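Local coordinates for protein geranyltranstransferase (Thermotoga neapolitana, PDB 4WK5) that probably acts as a magnesium-dependent prenyltransferase that joins isoprenoid diphosphates, as other members of the FPP/GGPP synthase family do, at residues Val94-Leu98 against Pro99-Asn103; Ala104-Arg108 against Gly109-Cys113; Ala125-Gly128 against Leu129-Leu132. All coordinates share one frame; numbering follows the deposited sequence.

Interaction 1. Residues Val94-Leu98 against Pro99-Asn103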
loop_
_atom_site.group_PDB
_atom_site.type_symbol
_atom_site.label_atom_id
_atom_site.label_comp_id
_atom_site.label_asym_id
_atom_site.label_seq_id
_atom_site.Cartn_x
_atom_site.Cartn_y
_atom_site.Cartn_z
ATOM N N VAL A 94 -8.374 -1.451 -9.552
ATOM C CA VAL A 94 -8.657 -2.832 -9.159
ATOM C C VAL A 94 -9.535 -2.887 -7.902
ATOM O O VAL A 94 -10.543 -3.589 -7.866
ATOM C CB VAL A 94 -7.359 -3.618 -8.924
ATOM C CG1 VAL A 94 -7.671 -4.985 -8.330
ATOM C CG2 VAL A 94 -6.594 -3.776 -10.255
ATOM N N HIS A 95 -9.174 -2.124 -6.878
ATOM C CA HIS A 95 -9.982 -2.103 -5.662
ATOM C C HIS A 95 -11.324 -1.397 -5.868
ATOM O O HIS A 95 -12.360 -1.867 -5.373
ATOM C CB HIS A 95 -9.192 -1.455 -4.514
ATOM C CG HIS A 95 -8.209 -2.391 -3.883
ATOM N ND1 HIS A 95 -7.474 -2.073 -2.753
ATOM C CD2 HIS A 95 -7.828 -3.644 -4.239
ATOM C CE1 HIS A 95 -6.698 -3.096 -2.438
ATOM N NE2 HIS A 95 -6.902 -4.065 -3.317
ATOM N N ASP A 96 -11.317 -0.299 -6.613
ATOM C CA ASP A 96 -12.556 0.445 -6.821
ATOM C C ASP A 96 -13.594 -0.371 -7.585
ATOM O O ASP A 96 -14.787 -0.213 -7.357
ATOM C CB ASP A 96 -12.286 1.756 -7.567
ATOM C CG ASP A 96 -11.551 2.770 -6.707
ATOM O OD1 ASP A 96 -11.517 2.592 -5.472
ATOM O OD2 ASP A 96 -11.017 3.749 -7.266
ATOM N N ASP A 97 -13.153 -1.238 -8.494
ATOM C CA ASP A 97 -14.094 -2.065 -9.251
ATOM C C ASP A 97 -14.766 -3.157 -8.440
ATOM O O ASP A 97 -15.753 -3.718 -8.887
ATOM C CB ASP A 97 -13.405 -2.756 -10.434
ATOM C CG ASP A 97 -13.100 -1.811 -11.574
ATOM O OD1 ASP A 97 -13.683 -0.698 -11.626
ATOM O OD2 ASP A 97 -12.284 -2.208 -12.433
ATOM N N LEU A 98 -14.211 -3.496 -7.279
ATOM C CA LEU A 98 -14.693 -4.653 -6.527
ATOM C C LEU A 98 -16.169 -4.520 -6.159
ATOM O O LEU A 98 -16.683 -3.416 -6.006
ATOM C CB LEU A 98 -13.835 -4.855 -5.267
ATOM C CG LEU A 98 -12.364 -5.206 -5.537
ATOM C CD1 LEU A 98 -11.607 -5.253 -4.247
ATOM C CD2 LEU A 98 -12.239 -6.558 -6.208
ATOM N N PRO A 99 -16.870 -5.659 -6.052
ATOM C CA PRO A 99 -18.315 -5.639 -5.753
ATOM C C PRO A 99 -18.744 -4.792 -4.543
ATOM O O PRO A 99 -19.783 -4.146 -4.646
ATOM C CB PRO A 99 -18.634 -7.123 -5.530
ATOM C CG PRO A 99 -17.653 -7.833 -6.429
ATOM C CD PRO A 99 -16.366 -7.030 -6.252
ATOM N N PRO A 100 -17.967 -4.766 -3.440
ATOM C CA PRO A 100 -18.401 -3.896 -2.337
ATOM C C PRO A 100 -18.243 -2.397 -2.602
ATOM O O PRO A 100 -18.779 -1.600 -1.822
ATOM C CB PRO A 100 -17.477 -4.305 -1.183
ATOM C CG PRO A 100 -16.941 -5.628 -1.546
ATOM C CD PRO A 100 -16.829 -5.610 -3.039
ATOM N N ILE A 101 -17.501 -2.019 -3.639
ATOM C CA ILE A 101 -17.310 -0.605 -3.965
ATOM C C ILE A 101 -18.106 -0.261 -5.231
ATOM O O ILE A 101 -19.314 -0.030 -5.123
ATOM C CB ILE A 101 -15.815 -0.246 -4.101
ATOM C CG1 ILE A 101 -15.073 -0.707 -2.839
ATOM C CG2 ILE A 101 -15.628 1.257 -4.280
ATOM C CD1 ILE A 101 -13.672 -0.156 -2.697
ATOM N N ASP A 102 -17.491 -0.240 -6.419
ATOM C CA ASP A 102 -18.254 0.151 -7.618
ATOM C C ASP A 102 -18.925 -1.026 -8.330
ATOM O O ASP A 102 -19.819 -0.821 -9.161
ATOM C CB ASP A 102 -17.368 0.878 -8.639
ATOM C CG ASP A 102 -16.871 2.230 -8.154
ATOM O OD1 ASP A 102 -17.446 2.810 -7.205
ATOM O OD2 ASP A 102 -15.886 2.716 -8.746
ATOM N N ASN A 103 -18.486 -2.249 -8.032
ATOM C CA ASN A 103 -19.081 -3.455 -8.614
ATOM C C ASN A 103 -19.126 -3.423 -10.150
ATOM O O ASN A 103 -20.189 -3.568 -10.761
ATOM C CB ASN A 103 -20.491 -3.660 -8.046
ATOM C CG ASN A 103 -21.046 -5.038 -8.329
ATOM O OD1 ASN A 103 -20.304 -6.014 -8.483
ATOM N ND2 ASN A 103 -22.370 -5.125 -8.408
HETATM O O HOH W 1 -15.350 1.176 -11.141
#
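D96 and D102 meet through their backbones. The amide N of D102 donates to O of D96 over 2.9 Å, arriving nearly along the C=O axis (169°), and this bond folds the chain back over D96. The carbonyl of L98 does double duty: its O accepts from N of I101 at 2.9 Å, closing a type I turn from L98 to I101, and from N of N103 at 3.0 Å. The two donors reach it from opposite faces of the carbonyl plane, so a single oxygen holds both the turn and the residues beyond it.

The sequence coiled here, DDLPPID, is the first aspartate-rich motif (DDxxxxD) of the prenyl synthases, which in relatives binds the allylic diphosphate through magnesium ions. The turn brings OD2 of D102 to 5.2 Å from OD2 of D96. A water bridges D102 to the aspartate between them, donating to OD1 of D97 at 2.6 Å and to OD2 of D102 at 2.9 Å. The other oxygen of D97 forms a salt bridge with NE of R107, while D102 has a weak, long ion pair with K245.

Carbon contacts of I101 with the carbonyls of the preceding turn add to this. With CG1 of I101 anti to its carbonyl carbon (chi1 -53°), the branch lies back over the carbonyl of H95, CD1 of I101 touching O of H95 at 3.4 Å. Its CG2 rests beside O of D96, the acceptor of the D102 bond. The apolar contact within the turn is that of L98 with P100, CB of L98 lying 3.8 Å from CD of P100. Beyond the loop, L98 and I101 pack on L123 of the second subunit, while the imidazole of H95 turns away to bond D127 of that subunit through ND1.

Interaction 2. Residues Ala104-Arg108 against Gly109-Cys113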
loop_
_atom_site.group_PDB
_atom_site.type_symbol
_atom_site.label_atom_id
_atom_site.label_comp_id
_atom_site.label_asym_id
_atom_site.label_seq_id
_atom_site.Cartn_x
_atom_site.Cartn_y
_atom_site.Cartn_z
ATOM N N ALA A 104 -17.967 -3.214 -10.761
ATOM C CA ALA A 104 -17.864 -3.156 -12.214
ATOM C C ALA A 104 -17.509 -4.525 -12.780
ATOM O O ALA A 104 -16.530 -5.139 -12.359
ATOM C CB ALA A 104 -16.825 -2.119 -12.636
ATOM N N ASP A 105 -18.310 -5.006 -13.726
ATOM C CA ASP A 105 -18.027 -6.291 -14.360
ATOM C C ASP A 105 -16.977 -6.125 -15.443
ATOM O O ASP A 105 -16.291 -7.086 -15.823
ATOM C CB ASP A 105 -19.290 -6.893 -14.981
ATOM C CG ASP A 105 -20.215 -7.538 -13.953
ATOM O OD1 ASP A 105 -19.831 -7.677 -12.773
ATOM O OD2 ASP A 105 -21.335 -7.928 -14.347
ATOM N N PHE A 106 -16.881 -4.915 -15.981
ATOM C CA PHE A 106 -15.954 -4.657 -17.077
ATOM C C PHE A 106 -15.127 -3.403 -16.850
ATOM O O PHE A 106 -15.563 -2.464 -16.185
ATOM C CB PHE A 106 -16.714 -4.543 -18.404
ATOM C CG PHE A 106 -17.207 -5.866 -18.930
ATOM C CD1 PHE A 106 -18.448 -6.366 -18.541
ATOM C CD2 PHE A 106 -16.418 -6.620 -19.784
ATOM C CE1 PHE A 106 -18.900 -7.593 -19.016
ATOM C CE2 PHE A 106 -16.861 -7.849 -20.263
ATOM C CZ PHE A 106 -18.104 -8.335 -19.877
ATOM N N ARG A 107 -13.923 -3.410 -17.409
ATOM C CA ARG A 107 -13.095 -2.214 -17.462
ATOM C C ARG A 107 -12.382 -2.212 -18.807
ATOM O O ARG A 107 -11.780 -3.215 -19.187
ATOM C CB ARG A 107 -12.092 -2.167 -16.308
ATOM C CG ARG A 107 -11.079 -1.026 -16.442
ATOM C CD ARG A 107 -10.370 -0.726 -15.138
ATOM N NE ARG A 107 -11.274 -0.198 -14.117
ATOM C CZ ARG A 107 -11.700 1.062 -14.071
ATOM N NH1 ARG A 107 -11.316 1.931 -15.001
ATOM N NH2 ARG A 107 -12.507 1.453 -13.092
ATOM N N ARG A 108 -12.475 -1.094 -19.527
ATOM C CA ARG A 108 -11.920 -0.978 -20.875
ATOM C C ARG A 108 -12.361 -2.136 -21.776
ATOM O O ARG A 108 -11.556 -2.701 -22.525
ATOM C CB ARG A 108 -10.390 -0.907 -20.835
ATOM C CG ARG A 108 -9.829 0.354 -20.177
ATOM C CD ARG A 108 -8.456 0.703 -20.741
ATOM N NE ARG A 108 -8.523 1.828 -21.674
ATOM C CZ ARG A 108 -7.785 1.941 -22.774
ATOM N NH1 ARG A 108 -6.918 0.989 -23.099
ATOM N NH2 ARG A 108 -7.923 3.003 -23.557
ATOM N N GLY A 109 -13.635 -2.499 -21.677
ATOM C CA GLY A 109 -14.211 -3.510 -22.546
ATOM C C GLY A 109 -13.850 -4.946 -22.219
ATOM O O GLY A 109 -14.319 -5.870 -22.891
ATOM N N LYS A 110 -13.033 -5.136 -21.187
ATOM C CA LYS A 110 -12.623 -6.476 -20.765
ATOM C C LYS A 110 -13.086 -6.734 -19.335
ATOM O O LYS A 110 -13.315 -5.792 -18.591
ATOM C CB LYS A 110 -11.097 -6.635 -20.892
ATOM C CG LYS A 110 -10.605 -6.503 -22.350
ATOM C CD LYS A 110 -9.116 -6.830 -22.502
ATOM C CE LYS A 110 -8.705 -6.839 -23.984
ATOM N NZ LYS A 110 -8.699 -5.445 -24.510
ATOM N N PRO A 111 -13.226 -8.017 -18.946
ATOM C CA PRO A 111 -13.679 -8.275 -17.571
ATOM C C PRO A 111 -12.809 -7.572 -16.553
ATOM O O PRO A 111 -11.587 -7.493 -16.714
ATOM C CB PRO A 111 -13.544 -9.791 -17.431
ATOM C CG PRO A 111 -13.703 -10.302 -18.829
ATOM C CD PRO A 111 -13.041 -9.262 -19.711
ATOM N N SER A 112 -13.442 -7.041 -15.515
ATOM C CA SER A 112 -12.696 -6.462 -14.416
ATOM C C SER A 112 -11.820 -7.543 -13.781
ATOM O O SER A 112 -12.019 -8.731 -14.041
ATOM C CB SER A 112 -13.657 -5.877 -13.397
ATOM O OG SER A 112 -14.541 -6.896 -12.957
ATOM N N CYS A 113 -10.847 -7.140 -12.971
ATOM C CA CYS A 113 -9.897 -8.097 -12.409
ATOM C C CYS A 113 -10.629 -9.162 -11.577
ATOM O O CYS A 113 -10.325 -10.349 -11.693
ATOM C CB CYS A 113 -8.844 -7.369 -11.566
ATOM S SG CYS A 113 -7.446 -8.418 -11.019
HETATM O O HOH W 2 -10.273 -5.219 -17.512
HETATM O O HOH W 3 -8.531 -3.527 -22.566
HETATM O O HOH W 4 -11.145 -3.893 -25.147
#
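S112 is gripped twice by the segment A104-R108: its hydroxyl OG donates to O of A104 at 2.7 Å, and its N donates to O of D105 at 2.9 Å along a nearly straight N-H line (168°). A chi1 of 57°, which tucks OG between the backbone N and the carbonyl carbon, brings the hydroxyl to A104. Replacing this serine by alanine is likely to leave O of A104 without its hydroxyl donor, with the N-H bond to D105 remaining.

R107 and K110 form the hydrogen-bonded pair of a beta hairpin with a two-residue loop, N of R107 reaching O of K110 at 2.7 Å and N of K110 returning to O of R107 at 3.0 Å. R108 and G109, both at positive phi, make the type I' turn between them. Two waters donate to O of R108 and accept from NZ of K110, tying the lysine end to the turn.

Packing is lighter. The ring of F106 lies against its non-hydrogen-bonded partner, CE2 standing 4.1 Å from CD of P111, while CD2 of the same ring comes to 3.4 Å from C of K110.

S112 occupies the N-cap position ahead of helix 113-117. Beside it, C113 packs on A47 and S51 of helix 43-53, whose Y50 bonds O of P111.

Interaction 3. Residues Ala125-Gly128 against Leu129-Leu132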
loop_
_atom_site.group_PDB
_atom_site.type_symbol
_atom_site.label_atom_id
_atom_site.label_comp_id
_atom_site.label_asym_id
_atom_site.label_seq_id
_atom_site.Cartn_x
_atom_site.Cartn_y
_atom_site.Cartn_z
ATOM N N ALA A 125 -4.141 -8.726 -5.695
ATOM C CA ALA A 125 -3.422 -8.151 -6.838
ATOM C C ALA A 125 -3.333 -6.639 -6.712
ATOM O O ALA A 125 -2.284 -6.050 -7.008
ATOM C CB ALA A 125 -4.089 -8.551 -8.168
ATOM N N GLY A 126 -4.424 -6.023 -6.241
ATOM C CA GLY A 126 -4.436 -4.593 -5.963
ATOM C C GLY A 126 -3.396 -4.233 -4.915
ATOM O O GLY A 126 -2.646 -3.268 -5.088
ATOM N N ASP A 127 -3.351 -4.992 -3.819
ATOM C CA ASP A 127 -2.322 -4.752 -2.811
ATOM C C ASP A 127 -0.915 -4.881 -3.402
ATOM O O ASP A 127 -0.036 -4.059 -3.121
ATOM C CB ASP A 127 -2.485 -5.716 -1.626
ATOM C CG ASP A 127 -3.718 -5.418 -0.786
ATOM O OD1 ASP A 127 -4.340 -4.347 -0.941
ATOM O OD2 ASP A 127 -4.031 -6.252 0.095
ATOM N N GLY A 128 -0.698 -5.922 -4.206
ATOM C CA GLY A 128 0.610 -6.149 -4.799
ATOM C C GLY A 128 1.027 -4.997 -5.694
ATOM O O GLY A 128 2.191 -4.571 -5.668
ATOM N N LEU A 129 0.073 -4.491 -6.477
ATOM C CA LEU A 129 0.349 -3.357 -7.376
ATOM C C LEU A 129 0.707 -2.093 -6.581
ATOM O O LEU A 129 1.632 -1.360 -6.964
ATOM C CB LEU A 129 -0.846 -3.085 -8.296
ATOM C CG LEU A 129 -0.995 -4.109 -9.433
ATOM C CD1 LEU A 129 -2.390 -4.052 -10.021
ATOM C CD2 LEU A 129 0.053 -3.884 -10.515
ATOM N N PHE A 130 0.011 -1.863 -5.468
ATOM C CA PHE A 130 0.368 -0.739 -4.587
ATOM C C PHE A 130 1.807 -0.883 -4.108
ATOM O O PHE A 130 2.597 0.067 -4.132
ATOM C CB PHE A 130 -0.561 -0.649 -3.355
ATOM C CG PHE A 130 -1.930 -0.060 -3.637
ATOM C CD1 PHE A 130 -2.072 1.155 -4.300
ATOM C CD2 PHE A 130 -3.081 -0.706 -3.174
ATOM C CE1 PHE A 130 -3.351 1.703 -4.542
ATOM C CE2 PHE A 130 -4.348 -0.162 -3.406
ATOM C CZ PHE A 130 -4.478 1.043 -4.093
ATOM N N PHE A 131 2.160 -2.079 -3.666
ATOM C CA PHE A 131 3.481 -2.267 -3.062
ATOM C C PHE A 131 4.572 -2.187 -4.129
ATOM O O PHE A 131 5.664 -1.691 -3.863
ATOM C CB PHE A 131 3.543 -3.602 -2.292
ATOM C CG PHE A 131 2.519 -3.707 -1.176
ATOM C CD1 PHE A 131 1.970 -2.570 -0.605
ATOM C CD2 PHE A 131 2.101 -4.950 -0.726
ATOM C CE1 PHE A 131 1.018 -2.662 0.402
ATOM C CE2 PHE A 131 1.148 -5.055 0.282
ATOM C CZ PHE A 131 0.601 -3.914 0.842
ATOM N N LEU A 132 4.273 -2.652 -5.337
ATOM C CA LEU A 132 5.212 -2.501 -6.457
ATOM C C LEU A 132 5.451 -1.017 -6.755
ATOM O O LEU A 132 6.579 -0.608 -7.052
ATOM C CB LEU A 132 4.679 -3.205 -7.701
ATOM C CG LEU A 132 4.895 -4.716 -7.781
ATOM C CD1 LEU A 132 4.269 -5.227 -9.071
ATOM C CD2 LEU A 132 6.377 -5.055 -7.749
#
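F131 is set over D127 by two torsions: CG lies anti to the carbonyl carbon (chi1 -59°), and a chi2 of -23° turns the ring so that O of D127 sits over one face, 3.2 Å from CG and offset toward the rim. The same oxygen accepts from N of F131 at 3.0 Å, so one carbonyl meets both the amide and the aromatic ring of a single residue. F130 brings its CD2 to 3.2 Å from O of G126, the carbonyl that receives its own N-H.

This is the i to i+4 ladder of an alpha helix, with L129 N bonded to A125 O at 2.9 Å and L132 N to G128 O at 2.9 Å. Both leucines also lay CG beside the carbonyl that their amide uses. Helix 119-138 belongs to the all-helical isoprenoid synthase fold, and its middle turns lie in the dimer interface.

The two phenylalanines meet different neighbours. F130 stacks edge-to-face with H95 of its own chain, and each of the pair meets the other phenylalanine of the second subunit edge-to-face. CB of D127 lies 4.2 Å from CE2 of F131. On another side of the helix, L129 packs among L87, A91 and M48.

Interactions 1, 2 and 3 follow in series along the chain, all within the polyprenyl synthetase range. The centres of interactions 1 and 2 lie about 11 Å apart, and the loop after helix 75-96 runs directly into the hairpin. A probable hydrogen bond between O of D97 and N of A104 joins them, so the aspartate-rich turn and the hairpin are linked by more than chain continuity. Interaction 3, on helix 119-138, has its centre about 15 Å from that of interaction 1 and about 18 Å from that of interaction 2. It meets interaction 1 where the imidazole of H95 packs on G126. Interactions 1 and 3 both touch the second subunit, placing the motif close to the dimer interface.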